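Thioredoxin family protein (Pseudomonas aeruginosa, PDB 1Z6N) is of unknown function but belongs to the thioredoxin family, binds magnesium in the crystal and may act in thiol-disulfide chemistry. Local coordinates at residues K35-G40 and A79-P84; Q70-A75 and A143-G148. All blocks are in the same frame, centred on the assembly; numbering follows the deposited sequence.

Contact 1 (K35-G40 and A79-P84); sequences KLESNG and AQRLQP
E37 and R81 come from two helices and join their charged ends in a salt bridge at the protein surface. Along 35-40, K35 NZ forms a salt bridge with D149, outside this contact. L36 is buried one residue on. It packs on F78 of helix 67-82 and on L151 of helix 151-164. E37 is the residue that bridges to 79-84. Its CG lies anti to the carbonyl carbon (chi1 -73°), and the chain beyond runs extended, which carries the carboxylate out to R81. A single oxygen does the work. E37 OE2 takes R81 NH2 at 2.8 Å, on its anti side and slightly out of the carboxylate plane. R81 NH1 adds a weak bond to the same E37 OE2 at 3.1 Å. The two planes stand 72° apart, so the groups do not meet as a flat, two-oxygen pair. The R81 chain bends at chi3 (-72°), and the two side chains cross at about a right angle. D77, one helical turn earlier, holds R81 NE in a second salt bridge. Helix 23-39 then ends: G40 has positive phi, and its N bonds to L36 O at 2.8 Å. The guanidinium thus has two acid partners, E37 on NH1 and NH2 and D77 on NE. Together they probably offset its charge and limit its rotation. Because the E37–R81 pair is exposed, solvent should weaken its attraction, and its contribution to stability is probably modest.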
# COMPACT_ATOMS: atom_id res chain seq x y z
N LYS A 35 -0.41 -16.30 -1.88
CA LYS A 35 -1.76 -16.39 -2.47
C LYS A 35 -1.85 -15.60 -3.77
O LYS A 35 -2.33 -16.11 -4.79
CB LYS A 35 -2.85 -15.92 -1.49
CG LYS A 35 -4.26 -15.87 -2.12
CD LYS A 35 -5.32 -15.64 -1.06
CE LYS A 35 -6.72 -15.64 -1.66
NZ LYS A 35 -7.71 -15.94 -0.58
N LEU A 36 -1.38 -14.36 -3.71
CA LEU A 36 -1.34 -13.51 -4.88
C LEU A 36 -0.43 -14.11 -5.95
O LEU A 36 -0.79 -14.15 -7.13
CB LEU A 36 -0.87 -12.11 -4.47
CG LEU A 36 -1.31 -10.90 -5.29
CD1 LEU A 36 -2.78 -10.95 -5.68
CD2 LEU A 36 -1.00 -9.66 -4.46
N GLU A 37 0.72 -14.63 -5.53
CA GLU A 37 1.70 -15.24 -6.44
C GLU A 37 1.23 -16.54 -7.11
O GLU A 37 1.61 -16.80 -8.26
CB GLU A 37 3.04 -15.46 -5.73
CG GLU A 37 3.78 -14.14 -5.50
CD GLU A 37 5.08 -14.28 -4.73
OE1 GLU A 37 5.45 -15.41 -4.32
OE2 GLU A 37 5.74 -13.24 -4.53
N SER A 38 0.43 -17.33 -6.41
CA SER A 38 -0.09 -18.58 -7.00
C SER A 38 -1.38 -18.37 -7.79
O SER A 38 -1.57 -18.99 -8.84
CB SER A 38 -0.30 -19.65 -5.92
OG SER A 38 -1.23 -19.21 -4.94
N ASN A 39 -2.27 -17.51 -7.29
CA ASN A 39 -3.52 -17.21 -8.00
C ASN A 39 -3.28 -16.30 -9.21
O ASN A 39 -4.01 -16.39 -10.21
CB ASN A 39 -4.57 -16.61 -7.06
CG ASN A 39 -5.08 -17.61 -6.02
OD1 ASN A 39 -4.87 -18.81 -6.14
ND2 ASN A 39 -5.77 -17.11 -5.00
N GLY A 40 -2.28 -15.43 -9.12
CA GLY A 40 -1.92 -14.50 -10.20
C GLY A 40 -2.86 -13.31 -10.29
O GLY A 40 -3.89 -13.27 -9.61
N ALA A 79 3.22 -5.65 -6.48
CA ALA A 79 3.18 -4.72 -7.62
C ALA A 79 4.53 -4.06 -7.88
O ALA A 79 4.95 -3.94 -9.02
CB ALA A 79 2.08 -3.67 -7.44
N GLN A 80 5.22 -3.65 -6.81
CA GLN A 80 6.51 -3.00 -6.99
C GLN A 80 7.58 -3.98 -7.50
O GLN A 80 8.52 -3.59 -8.21
CB GLN A 80 6.96 -2.30 -5.70
CG GLN A 80 7.73 -3.17 -4.72
CD GLN A 80 8.23 -2.38 -3.52
OE1 GLN A 80 8.23 -2.86 -2.37
NE2 GLN A 80 8.63 -1.15 -3.78
N ARG A 81 7.43 -5.26 -7.17
CA ARG A 81 8.36 -6.27 -7.67
C ARG A 81 8.12 -6.54 -9.16
O ARG A 81 9.07 -6.82 -9.90
CB ARG A 81 8.27 -7.54 -6.83
CG ARG A 81 8.86 -7.33 -5.45
CD ARG A 81 8.92 -8.59 -4.62
NE ARG A 81 7.61 -9.03 -4.15
CZ ARG A 81 6.99 -10.13 -4.60
NH1 ARG A 81 7.56 -10.89 -5.52
NH2 ARG A 81 5.80 -10.46 -4.11
N LEU A 82 6.86 -6.44 -9.59
CA LEU A 82 6.51 -6.60 -11.01
C LEU A 82 6.80 -5.35 -11.82
O LEU A 82 7.07 -5.41 -13.03
CB LEU A 82 5.04 -6.96 -11.15
CG LEU A 82 4.55 -8.29 -10.57
CD1 LEU A 82 3.04 -8.31 -10.61
CD2 LEU A 82 5.13 -9.50 -11.30
N GLN A 83 6.72 -4.19 -11.17
CA GLN A 83 6.90 -2.91 -11.83
C GLN A 83 7.83 -2.02 -11.00
O GLN A 83 7.36 -1.27 -10.14
CB GLN A 83 5.53 -2.25 -12.09
CG GLN A 83 5.55 -0.88 -12.78
CD GLN A 83 6.53 -0.81 -13.93
OE1 GLN A 83 7.72 -0.55 -13.74
NE2 GLN A 83 6.03 -1.03 -15.14
N PRO A 84 9.15 -2.13 -11.22
CA PRO A 84 10.19 -1.38 -10.50
C PRO A 84 10.00 0.14 -10.51
O PRO A 84 10.56 0.83 -9.66
CB PRO A 84 11.49 -1.78 -11.23
CG PRO A 84 11.04 -2.38 -12.51
CD PRO A 84 9.76 -3.05 -12.19

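Contact 2 (Q70-A75 and A143-G148); sequences QINLAA and AAYKAG
Y145 OH is gripped from helix 67-82 by two residues, N72 and D68. N72 ND2 donates to Y145 OH at 2.9 Å, but the bond is bent (134° at the hydrogen) and the hydroxyl lies 26° out of the amide plane. D68 OD1 makes the stronger bond to the same hydroxyl. N72 ND2 also has a weak bond back to the carbonyl oxygen of D68. The N72 amide comes to the hydroxyl end of the ring, and the amide and ring planes are 22° apart. I71 CD1 lies over one ring face, shifted toward the rim, and makes a CH-pi contact 4.2 Å from the centroid of the Y145 ring. I71 CG2 adds a contact with Y145 CE1 at 3.8 Å. The tyrosine has CG anti to the backbone N, which sets the ring where I71 and N72 meet it. I71 CD1 also touches the backbone, 3.9 Å from K146 CA. Just beyond, G148 closes the helix with a Schellman motif; its positive phi suits glycine. The contact is buried and fastens the C-terminal end of helix 139-146 to the first half of helix 67-82, at whose start lies a CxxC sequence that resembles the thioredoxin motif. F32 of helix 23-39 and L151 of helix 151-164 pack on I71, A154 lies against N72, and R130 and P131, just after strand 123-128, pack on Y145.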
# COMPACT_ATOMS: atom_id res chain seq x y z
N GLN A 70 -0.64 -5.98 6.74
CA GLN A 70 -0.13 -7.26 6.23
C GLN A 70 -0.72 -7.59 4.85
O GLN A 70 -0.00 -7.98 3.93
CB GLN A 70 -0.42 -8.40 7.20
CG GLN A 70 0.24 -8.22 8.56
CD GLN A 70 -0.41 -9.06 9.63
OE1 GLN A 70 -1.32 -9.85 9.35
NE2 GLN A 70 0.05 -8.90 10.87
N ILE A 71 -2.03 -7.41 4.73
CA ILE A 71 -2.77 -7.71 3.50
C ILE A 71 -2.39 -6.75 2.39
O ILE A 71 -1.89 -7.16 1.35
CB ILE A 71 -4.28 -7.64 3.75
CG1 ILE A 71 -4.70 -8.77 4.71
CG2 ILE A 71 -5.07 -7.75 2.44
CD1 ILE A 71 -6.07 -8.57 5.38
N ASN A 72 -2.65 -5.46 2.59
CA ASN A 72 -2.54 -4.57 1.45
C ASN A 72 -1.11 -4.25 1.07
O ASN A 72 -0.83 -3.99 -0.09
CB ASN A 72 -3.36 -3.31 1.68
CG ASN A 72 -4.82 -3.62 1.86
OD1 ASN A 72 -5.47 -4.13 0.95
ND2 ASN A 72 -5.33 -3.35 3.06
N LEU A 73 -0.21 -4.26 2.05
CA LEU A 73 1.18 -4.00 1.71
C LEU A 73 1.85 -5.21 1.06
O LEU A 73 2.71 -5.03 0.20
CB LEU A 73 1.97 -3.48 2.92
CG LEU A 73 1.41 -2.17 3.48
CD1 LEU A 73 2.29 -1.70 4.66
CD2 LEU A 73 1.31 -1.09 2.41
N ALA A 74 1.41 -6.43 1.41
CA ALA A 74 1.88 -7.60 0.64
C ALA A 74 1.50 -7.42 -0.85
O ALA A 74 2.30 -7.72 -1.74
CB ALA A 74 1.30 -8.90 1.20
N ALA A 75 0.29 -6.93 -1.09
CA ALA A 75 -0.18 -6.74 -2.48
C ALA A 75 0.61 -5.64 -3.19
O ALA A 75 1.04 -5.81 -4.34
CB ALA A 75 -1.68 -6.44 -2.51
N ALA A 143 -14.79 -10.74 5.86
CA ALA A 143 -14.32 -12.12 5.92
C ALA A 143 -13.45 -12.47 4.73
O ALA A 143 -12.32 -12.91 4.90
CB ALA A 143 -15.51 -13.09 6.04
N ALA A 144 -13.97 -12.24 3.52
CA ALA A 144 -13.23 -12.54 2.28
C ALA A 144 -11.98 -11.67 2.15
O ALA A 144 -10.92 -12.14 1.73
CB ALA A 144 -14.12 -12.33 1.08
N TYR A 145 -12.12 -10.40 2.53
CA TYR A 145 -10.97 -9.51 2.58
C TYR A 145 -9.86 -9.99 3.53
O TYR A 145 -8.69 -10.05 3.13
CB TYR A 145 -11.43 -8.10 2.94
CG TYR A 145 -10.33 -7.20 3.43
CD1 TYR A 145 -9.38 -6.70 2.54
CD2 TYR A 145 -10.24 -6.85 4.77
CE1 TYR A 145 -8.35 -5.86 2.99
CE2 TYR A 145 -9.23 -6.01 5.23
CZ TYR A 145 -8.29 -5.53 4.33
OH TYR A 145 -7.28 -4.69 4.77
N LYS A 146 -10.22 -10.33 4.77
CA LYS A 146 -9.24 -10.78 5.79
C LYS A 146 -8.60 -12.10 5.37
O LYS A 146 -7.50 -12.45 5.82
CB LYS A 146 -9.89 -10.93 7.17
CG LYS A 146 -10.20 -9.63 7.90
CD LYS A 146 -11.00 -9.89 9.18
CE LYS A 146 -11.54 -8.61 9.81
NZ LYS A 146 -12.52 -8.95 10.88
N ALA A 147 -9.30 -12.82 4.50
CA ALA A 147 -8.79 -14.04 3.89
C ALA A 147 -7.95 -13.80 2.62
O ALA A 147 -7.46 -14.75 2.01
CB ALA A 147 -9.94 -15.01 3.60
N GLY A 148 -7.81 -12.54 2.19
CA GLY A 148 -7.01 -12.25 1.00
C GLY A 148 -7.70 -12.21 -0.35
O GLY A 148 -7.05 -12.16 -1.40

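Overall arrangement
Both contacts use helix 67-82: contact 2 its first half, contact 1 its C-terminal end. Their centres lie about 14 Å apart. Along the chain their segments alternate, in the order 35-40, 70-75, 79-84, 143-148. The other partners are the ends of helix 23-39 and helix 139-146. These ends also meet directly, since K35 NZ lies 2.9 Å from A147 O, probably as a hydrogen bond. The contacts touch again where L36 CD2 packs 3.6 Å from A75 CA. Helix 67-82 is the next element after strand 56-61 of the four-stranded mixed sheet. In this thioredoxin-like fold the contacts pack helices 23-39 and 139-146 against it.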